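DNA polymerase sliding clamp B (Sulfolobus tokodaii, PDB 3AIZ) forms, with other PCNA subunits, a ring-shaped sliding clamp that encircles DNA and tethers DNA polymerase and other DNA-processing proteins to it. Local coordinates at the interface of chains A and B. Residues are numbered along the deposited sequence; one frame, centred on the assembly and turned at random. Chains: chain A, DNA polymerase sliding clamp B; chain B, DNA polymerase sliding clamp C.

The interface of chains A and B. Residues chain A 145-146, 148-149; chain B 80, 105, 107.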
loop_
_atom_site.group_PDB
_atom_site.type_symbol
_atom_site.label_atom_id
_atom_site.label_comp_id
_atom_site.label_asym_id
_atom_site.label_seq_id
_atom_site.Cartn_x
_atom_site.Cartn_y
_atom_site.Cartn_z
ATOM N N ASP A 145 -23.896 -17.273 9.684
ATOM C CA ASP A 145 -23.425 -17.504 11.046
ATOM C C ASP A 145 -23.612 -18.965 11.445
ATOM O O ASP A 145 -22.722 -19.575 12.037
ATOM C CB ASP A 145 -24.152 -16.589 12.034
ATOM C CG ASP A 145 -23.727 -15.138 11.907
ATOM O OD1 ASP A 145 -22.613 -14.886 11.397
ATOM O OD2 ASP A 145 -24.501 -14.248 12.323
ATOM N N ILE A 146 -24.773 -19.521 11.117
ATOM C CA ILE A 146 -25.062 -20.923 11.396
ATOM C C ILE A 146 -24.117 -21.841 10.626
ATOM O O ILE A 146 -23.734 -22.904 11.114
ATOM C CB ILE A 146 -26.520 -21.277 11.050
ATOM C CG1 ILE A 146 -27.481 -20.516 11.965
ATOM C CG2 ILE A 146 -26.750 -22.774 11.165
ATOM C CD1 ILE A 146 -28.937 -20.827 11.714
ATOM N N ARG A 148 -21.022 -21.119 9.878
ATOM C CA ARG A 148 -19.779 -21.053 10.636
ATOM C C ARG A 148 -19.840 -21.982 11.846
ATOM O O ARG A 148 -18.883 -22.698 12.142
ATOM C CB ARG A 148 -19.510 -19.620 11.090
ATOM C CG ARG A 148 -18.482 -19.505 12.201
ATOM C CD ARG A 148 -18.762 -18.285 13.056
ATOM N NE ARG A 148 -20.123 -18.309 13.585
ATOM C CZ ARG A 148 -20.736 -17.259 14.121
ATOM N NH1 ARG A 148 -20.110 -16.092 14.199
ATOM N NH2 ARG A 148 -21.977 -17.373 14.574
ATOM N N ASP A 149 -20.970 -21.962 12.545
ATOM C CA ASP A 149 -21.177 -22.846 13.684
ATOM C C ASP A 149 -21.029 -24.300 13.260
ATOM O O ASP A 149 -20.285 -25.063 13.873
ATOM C CB ASP A 149 -22.561 -22.623 14.292
ATOM C CG ASP A 149 -22.727 -21.237 14.877
ATOM O OD1 ASP A 149 -21.716 -20.513 14.993
ATOM O OD2 ASP A 149 -23.870 -20.874 15.225
ATOM N N THR B 80 -16.903 -16.705 18.165
ATOM C CA THR B 80 -18.108 -16.469 17.378
ATOM C C THR B 80 -19.107 -15.571 18.099
ATOM O O THR B 80 -20.254 -15.444 17.671
ATOM C CB THR B 80 -18.809 -17.789 17.004
ATOM O OG1 THR B 80 -19.503 -18.309 18.145
ATOM C CG2 THR B 80 -17.795 -18.812 16.516
ATOM N N TYR B 105 -29.688 -15.021 17.408
ATOM C CA TYR B 105 -30.320 -16.326 17.546
ATOM C C TYR B 105 -29.657 -17.079 18.691
ATOM O O TYR B 105 -28.526 -16.772 19.066
ATOM C CB TYR B 105 -30.208 -17.122 16.246
ATOM C CG TYR B 105 -28.793 -17.497 15.871
ATOM C CD1 TYR B 105 -27.892 -16.535 15.435
ATOM C CD2 TYR B 105 -28.360 -18.813 15.945
ATOM C CE1 TYR B 105 -26.600 -16.874 15.090
ATOM C CE2 TYR B 105 -27.070 -19.160 15.599
ATOM C CZ TYR B 105 -26.194 -18.187 15.172
ATOM O OH TYR B 105 -24.907 -18.525 14.827
ATOM N N ARG B 107 -27.992 -20.403 20.463
ATOM C CA ARG B 107 -27.207 -21.557 20.044
ATOM C C ARG B 107 -26.428 -22.139 21.219
ATOM O O ARG B 107 -25.913 -21.402 22.058
ATOM C CB ARG B 107 -26.251 -21.157 18.919
ATOM C CG ARG B 107 -25.405 -19.933 19.242
ATOM C CD ARG B 107 -24.734 -19.374 18.000
ATOM N NE ARG B 107 -23.940 -18.182 18.288
ATOM C CZ ARG B 107 -24.455 -16.981 18.534
ATOM N NH1 ARG B 107 -23.658 -15.953 18.782
ATOM N NH2 ARG B 107 -25.768 -16.811 18.541
#
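The phenolic OH of B:Tyr105 is gripped by two side chains of chain A. It donates a hydrogen bond to the carboxylate oxygen OD2 of A:Asp149 at 2.6 Å, reaching it on the syn side but 33° out of the carboxylate plane. A:Arg148 NH2 adds a weak, bent bond to the same OH at 3.2 Å, with the hydroxyl at the edge of a guanidinium turned nearly coplanar with the phenol ring. The other carboxylate oxygen, A:Asp149 OD1, accepts a hydrogen bond from A:Arg148 NE at 3.1 Å, also a salt bridge, from above the carboxylate plane, so one aspartate both accepts the tyrosine's hydrogen bond and helps to orient the arginine. The arginine's CG lies anti to its own backbone N (chi1 163°) and the chain bends at chi3 (56°), folding the guanidinium back toward this carboxylate. B:Thr80 caps one guanidinium face, its CB 3.5 Å from A:Arg148 CZ, while A:Asp145 OD1 lies toward the rim of the opposite face. Beside the phenol, A:Ile146 CG1 packs at 3.9 Å from CE2 of B:Tyr105, and A:Asp145 CB lies near CE1. Within chain B, B:Arg107 holds NH2 above one ring face, toward its rim; with A:Arg148, its nearby positive charge, not in direct contact, may favour ionised A:Asp149. Helix 140-150 of PCNA2 thus meets PCNA3 at loop residues B:Thr80 and B:Tyr105, the latter just before strand 106-111, in a heterotetramer interface that probably corresponds to a subunit junction of the clamp ring.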